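2-oxoadipate dioxygenase/decarboxylase (Pseudomonas putida, PDB 6W1G) catalyses the iron(II)-dependent decarboxylation and hydroxylation of 2-oxoadipate to D-2-hydroxyglutarate, a step of D-lysine breakdown. Local coordinates at residues 133-147 with 205-217. Numbering follows the deposited sequence.
Sequences LRLELIDNPQLRELA and QLHDQHRLIADVV
Leu143, in the first turn of helix 141-147, packs between Leu206 and Gln209 of helix 205-209, the two helices crossing at -114°. Going outward, CB points at the other helix, and CG, anti to the backbone N (chi1 -163°), carries both methyls into the contact. CD2 lies 3.6 Å from Leu206 CD2 and also rests on Gln205 CB at 3.8 Å. CD1 touches Leu206 CD2 as well, and Gln209 CG at 4.1 Å. Gln209 bends at chi2 (75°), which brings its amide against Ile138, with NE2 3.7 Å from Ile138 CG2. Further along, Ile138 and Ile213 meet end-on, CD1 to CD1 at 3.8 Å. At the end of strand 127-133, Leu133 lies across Ile213, while its CD2 passes Val216 CG1 at 3.9 Å. Ala147 CB rests on Val217 CG2. The contact thus packs the strand's exit and the following helix onto two consecutive helices; His210, between them, is the N-cap of helix 211-217, its ND1 accepting from Leu212 N nearly in the ring plane. Val216 also lies beside Arg74, which binds 2-oxoadipate and pairs with Asp215. With aliphatic groups making nearly every touch, the segments are held by shape and burial, with no polar bond between them.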
loop_
_atom_site.group_PDB
_atom_site.type_symbol
_atom_site.label_atom_id
_atom_site.label_comp_id
_atom_site.label_asym_id
_atom_site.label_seq_id
_atom_site.Cartn_x
_atom_site.Cartn_y
_atom_site.Cartn_z
ATOM N N LEU A 133 -14.293 4.017 9.685
ATOM C CA LEU A 133 -15.390 4.947 9.489
ATOM C C LEU A 133 -15.580 5.798 10.740
ATOM O O LEU A 133 -15.531 5.293 11.864
ATOM C CB LEU A 133 -16.655 4.137 9.223
ATOM C CG LEU A 133 -17.927 4.899 8.853
ATOM C CD1 LEU A 133 -17.819 5.457 7.457
ATOM C CD2 LEU A 133 -19.135 3.954 8.985
ATOM N N ARG A 134 -15.813 7.098 10.542
ATOM C CA ARG A 134 -16.100 8.028 11.631
ATOM C C ARG A 134 -17.586 8.354 11.593
ATOM O O ARG A 134 -18.086 8.875 10.587
ATOM C CB ARG A 134 -15.258 9.295 11.511
ATOM C CG ARG A 134 -13.763 8.993 11.441
ATOM C CD ARG A 134 -12.911 10.197 11.838
ATOM N NE ARG A 134 -13.032 10.499 13.264
ATOM C CZ ARG A 134 -12.467 11.542 13.853
ATOM N NH1 ARG A 134 -11.755 12.381 13.124
ATOM N NH2 ARG A 134 -12.603 11.754 15.165
ATOM N N LEU A 135 -18.284 8.017 12.660
ATOM C CA LEU A 135 -19.716 8.282 12.684
ATOM C C LEU A 135 -20.091 9.663 13.203
ATOM O O LEU A 135 -21.233 10.096 12.984
ATOM C CB LEU A 135 -20.438 7.227 13.517
ATOM C CG LEU A 135 -20.399 5.827 12.925
ATOM C CD1 LEU A 135 -21.260 4.914 13.789
ATOM C CD2 LEU A 135 -20.859 5.786 11.477
ATOM N N GLU A 136 -19.186 10.363 13.890
ATOM C CA GLU A 136 -19.549 11.663 14.448
ATOM C C GLU A 136 -19.889 12.652 13.345
ATOM O O GLU A 136 -20.775 13.499 13.504
ATOM C CB GLU A 136 -18.408 12.238 15.286
ATOM C CG GLU A 136 -17.973 11.384 16.435
ATOM C CD GLU A 136 -16.935 10.355 16.028
ATOM O OE1 GLU A 136 -16.551 10.322 14.838
ATOM O OE2 GLU A 136 -16.507 9.585 16.906
ATOM N N LEU A 137 -19.187 12.565 12.221
ATOM C CA LEU A 137 -19.365 13.484 11.107
ATOM C C LEU A 137 -20.711 13.323 10.425
ATOM O O LEU A 137 -20.999 14.077 9.491
ATOM C CB LEU A 137 -18.213 13.307 10.111
ATOM C CG LEU A 137 -16.828 13.523 10.724
ATOM C CD1 LEU A 137 -15.748 12.812 9.913
ATOM C CD2 LEU A 137 -16.490 15.013 10.862
ATOM N N ILE A 138 -21.535 12.376 10.868
ATOM C CA ILE A 138 -22.914 12.272 10.402
ATOM C C ILE A 138 -23.760 13.241 11.216
ATOM O O ILE A 138 -23.847 13.121 12.443
ATOM C CB ILE A 138 -23.437 10.836 10.545
ATOM C CG1 ILE A 138 -22.521 9.866 9.803
ATOM C CG2 ILE A 138 -24.868 10.730 10.030
ATOM C CD1 ILE A 138 -22.966 8.423 9.886
ATOM N N ASP A 139 -24.397 14.194 10.537
ATOM C CA ASP A 139 -25.173 15.236 11.197
ATOM C C ASP A 139 -26.675 14.985 11.146
ATOM O O ASP A 139 -27.454 15.899 11.430
ATOM C CB ASP A 139 -24.835 16.606 10.605
ATOM C CG ASP A 139 -23.373 16.971 10.786
ATOM O OD1 ASP A 139 -22.689 16.289 11.578
ATOM O OD2 ASP A 139 -22.905 17.926 10.135
ATOM N N ASN A 140 -27.097 13.777 10.781
ATOM C CA ASN A 140 -28.494 13.377 10.923
ATOM C C ASN A 140 -28.542 12.372 12.063
ATOM O O ASN A 140 -28.207 11.192 11.864
ATOM C CB ASN A 140 -29.030 12.751 9.637
ATOM C CG ASN A 140 -30.539 12.643 9.640
ATOM O OD1 ASN A 140 -31.096 11.545 9.652
ATOM N ND2 ASN A 140 -31.213 13.786 9.653
ATOM N N PRO A 141 -28.931 12.778 13.267
ATOM C CA PRO A 141 -28.782 11.879 14.423
ATOM C C PRO A 141 -29.404 10.503 14.262
ATOM O O PRO A 141 -28.831 9.530 14.758
ATOM C CB PRO A 141 -29.460 12.653 15.561
ATOM C CG PRO A 141 -29.369 14.075 15.162
ATOM C CD PRO A 141 -29.475 14.094 13.654
ATOM N N GLN A 142 -30.570 10.383 13.616
ATOM C CA GLN A 142 -31.182 9.062 13.511
ATOM C C GLN A 142 -30.351 8.141 12.632
ATOM O O GLN A 142 -30.290 6.932 12.877
ATOM C CB GLN A 142 -32.598 9.169 12.957
ATOM C CG GLN A 142 -33.461 10.106 13.744
ATOM C CD GLN A 142 -34.927 9.758 13.663
ATOM O OE1 GLN A 142 -35.512 9.730 12.580
ATOM N NE2 GLN A 142 -35.527 9.472 14.812
ATOM N N LEU A 143 -29.706 8.704 11.607
ATOM C CA LEU A 143 -28.856 7.914 10.728
ATOM C C LEU A 143 -27.610 7.429 11.458
ATOM O O LEU A 143 -27.184 6.289 11.261
ATOM C CB LEU A 143 -28.493 8.742 9.493
ATOM C CG LEU A 143 -27.951 8.069 8.233
ATOM C CD1 LEU A 143 -26.498 7.655 8.385
ATOM C CD2 LEU A 143 -28.809 6.865 7.835
ATOM N N ARG A 144 -27.026 8.257 12.313
ATOM C CA ARG A 144 -25.853 7.893 13.131
ATOM C C ARG A 144 -26.252 6.767 14.077
ATOM O O ARG A 144 -25.541 5.810 14.171
ATOM C CB ARG A 144 -25.328 9.132 13.852
ATOM C CG ARG A 144 -23.975 8.966 14.521
ATOM C CD ARG A 144 -23.616 10.101 15.446
ATOM N NE ARG A 144 -22.371 9.787 16.113
ATOM C CZ ARG A 144 -22.209 9.630 17.405
ATOM N NH1 ARG A 144 -21.020 9.342 17.874
ATOM N NH2 ARG A 144 -23.241 9.780 18.219
ATOM N N GLU A 145 -27.403 6.885 14.722
ATOM C CA GLU A 145 -27.887 5.846 15.631
ATOM C C GLU A 145 -28.111 4.528 14.906
ATOM O O GLU A 145 -27.768 3.463 15.425
ATOM C CB GLU A 145 -29.204 6.287 16.266
ATOM C CG GLU A 145 -29.146 7.578 17.063
ATOM C CD GLU A 145 -30.498 8.250 17.233
ATOM O OE1 GLU A 145 -31.538 7.607 16.969
ATOM O OE2 GLU A 145 -30.517 9.437 17.630
ATOM N N LEU A 146 -28.706 4.571 13.713
ATOM C CA LEU A 146 -28.903 3.337 12.963
ATOM C C LEU A 146 -27.560 2.684 12.673
ATOM O O LEU A 146 -27.353 1.500 12.964
ATOM C CB LEU A 146 -29.678 3.621 11.672
ATOM C CG LEU A 146 -29.781 2.472 10.672
ATOM C CD1 LEU A 146 -30.493 1.277 11.294
ATOM C CD2 LEU A 146 -30.495 2.930 9.396
ATOM N N ALA A 147 -26.623 3.452 12.118
ATOM C CA ALA A 147 -25.307 2.910 11.812
ATOM C C ALA A 147 -24.638 2.332 13.051
ATOM O O ALA A 147 -24.057 1.236 13.008
ATOM C CB ALA A 147 -24.430 3.999 11.215
ATOM N N GLN A 205 -30.976 5.370 2.922
ATOM C CA GLN A 205 -30.632 6.511 3.759
ATOM C C GLN A 205 -29.137 6.555 4.029
ATOM O O GLN A 205 -28.523 7.630 3.993
ATOM C CB GLN A 205 -31.401 6.438 5.079
ATOM C CG GLN A 205 -32.900 6.568 4.958
ATOM C CD GLN A 205 -33.596 6.308 6.279
ATOM O OE1 GLN A 205 -33.531 5.204 6.818
ATOM N NE2 GLN A 205 -34.250 7.326 6.815
ATOM N N LEU A 206 -28.530 5.394 4.291
ATOM C CA LEU A 206 -27.089 5.346 4.501
ATOM C C LEU A 206 -26.334 5.762 3.241
ATOM O O LEU A 206 -25.340 6.489 3.317
ATOM C CB LEU A 206 -26.673 3.936 4.926
ATOM C CG LEU A 206 -27.289 3.398 6.211
ATOM C CD1 LEU A 206 -27.183 1.890 6.329
ATOM C CD2 LEU A 206 -26.627 4.025 7.417
ATOM N N HIS A 207 -26.797 5.303 2.075
ATOM C CA HIS A 207 -26.087 5.518 0.815
ATOM C C HIS A 207 -26.112 6.978 0.380
ATOM O O HIS A 207 -25.131 7.472 -0.187
ATOM C CB HIS A 207 -26.717 4.619 -0.255
ATOM C CG HIS A 207 -26.115 4.764 -1.616
ATOM N ND1 HIS A 207 -24.756 4.711 -1.835
ATOM C CD2 HIS A 207 -26.685 4.951 -2.831
ATOM C CE1 HIS A 207 -24.515 4.867 -3.125
ATOM N NE2 HIS A 207 -25.669 5.014 -3.751
ATOM N N ASP A 208 -27.213 7.683 0.639
ATOM C CA ASP A 208 -27.272 9.097 0.286
ATOM C C ASP A 208 -26.481 9.975 1.244
ATOM O O ASP A 208 -26.079 11.076 0.858
ATOM C CB ASP A 208 -28.713 9.603 0.231
ATOM C CG ASP A 208 -29.577 8.817 -0.734
ATOM O OD1 ASP A 208 -30.813 8.920 -0.615
ATOM O OD2 ASP A 208 -29.034 8.085 -1.591
ATOM N N GLN A 209 -26.251 9.515 2.477
ATOM C CA GLN A 209 -25.380 10.234 3.394
ATOM C C GLN A 209 -23.944 10.210 2.888
ATOM O O GLN A 209 -23.283 11.250 2.816
ATOM C CB GLN A 209 -25.492 9.612 4.785
ATOM C CG GLN A 209 -24.706 10.330 5.859
ATOM C CD GLN A 209 -25.345 11.638 6.295
ATOM O OE1 GLN A 209 -26.552 11.834 6.158
ATOM N NE2 GLN A 209 -24.530 12.538 6.827
ATOM N N HIS A 210 -23.449 9.028 2.527
ATOM C CA HIS A 210 -22.175 8.862 1.847
ATOM C C HIS A 210 -22.115 7.417 1.375
ATOM O O HIS A 210 -22.462 6.508 2.132
ATOM C CB HIS A 210 -21.005 9.164 2.805
ATOM C CG HIS A 210 -19.755 9.594 2.111
ATOM N ND1 HIS A 210 -18.914 8.699 1.486
ATOM C CD2 HIS A 210 -19.210 10.819 1.924
ATOM C CE1 HIS A 210 -17.898 9.353 0.950
ATOM N NE2 HIS A 210 -18.065 10.644 1.187
ATOM N N ARG A 211 -21.694 7.209 0.122
ATOM C CA ARG A 211 -21.607 5.847 -0.388
ATOM C C ARG A 211 -20.760 4.980 0.524
ATOM O O ARG A 211 -21.034 3.786 0.682
ATOM C CB ARG A 211 -21.038 5.833 -1.805
ATOM C CG ARG A 211 -19.656 6.439 -1.937
ATOM C CD ARG A 211 -19.512 7.251 -3.234
ATOM N NE ARG A 211 -19.662 6.438 -4.439
ATOM C CZ ARG A 211 -18.715 6.242 -5.358
ATOM N NH1 ARG A 211 -18.974 5.478 -6.413
ATOM N NH2 ARG A 211 -17.523 6.809 -5.241
ATOM N N LEU A 212 -19.736 5.560 1.149
ATOM C CA LEU A 212 -18.861 4.789 2.022
ATOM C C LEU A 212 -19.581 4.318 3.279
ATOM O O LEU A 212 -19.308 3.225 3.782
ATOM C CB LEU A 212 -17.644 5.632 2.381
ATOM C CG LEU A 212 -16.499 4.863 3.022
ATOM C CD1 LEU A 212 -15.168 5.480 2.672
ATOM C CD2 LEU A 212 -16.709 4.826 4.530
ATOM N N ILE A 213 -20.522 5.106 3.785
ATOM C CA ILE A 213 -21.263 4.675 4.963
ATOM C C ILE A 213 -22.069 3.420 4.661
ATOM O O ILE A 213 -22.109 2.492 5.470
ATOM C CB ILE A 213 -22.128 5.837 5.486
ATOM C CG1 ILE A 213 -21.212 6.975 5.963
ATOM C CG2 ILE A 213 -23.062 5.385 6.579
ATOM C CD1 ILE A 213 -21.939 8.272 6.241
ATOM N N ALA A 214 -22.727 3.367 3.493
ATOM C CA ALA A 214 -23.455 2.158 3.132
ATOM C C ALA A 214 -22.512 0.970 2.922
ATOM O O ALA A 214 -22.805 -0.149 3.364
ATOM C CB ALA A 214 -24.300 2.392 1.886
ATOM N N ASP A 215 -21.392 1.184 2.237
ATOM C CA ASP A 215 -20.456 0.100 1.984
ATOM C C ASP A 215 -20.005 -0.573 3.282
ATOM O O ASP A 215 -19.801 -1.791 3.308
ATOM C CB ASP A 215 -19.263 0.605 1.165
ATOM C CG ASP A 215 -18.288 -0.500 0.812
ATOM O OD1 ASP A 215 -18.660 -1.389 0.016
ATOM O OD2 ASP A 215 -17.161 -0.491 1.344
ATOM N N VAL A 216 -19.839 0.207 4.354
ATOM C CA VAL A 216 -19.420 -0.332 5.646
ATOM C C VAL A 216 -20.608 -0.899 6.412
ATOM O O VAL A 216 -20.606 -2.044 6.867
ATOM C CB VAL A 216 -18.692 0.759 6.459
ATOM C CG1 VAL A 216 -18.375 0.270 7.875
ATOM C CG2 VAL A 216 -17.405 1.168 5.749
ATOM N N VAL A 217 -21.655 -0.102 6.578
ATOM C CA VAL A 217 -22.703 -0.477 7.509
ATOM C C VAL A 217 -23.605 -1.561 6.937
ATOM O O VAL A 217 -24.112 -2.416 7.677
ATOM C CB VAL A 217 -23.527 0.772 7.884
ATOM C CG1 VAL A 217 -24.688 0.392 8.758
ATOM C CG2 VAL A 217 -22.663 1.793 8.576
#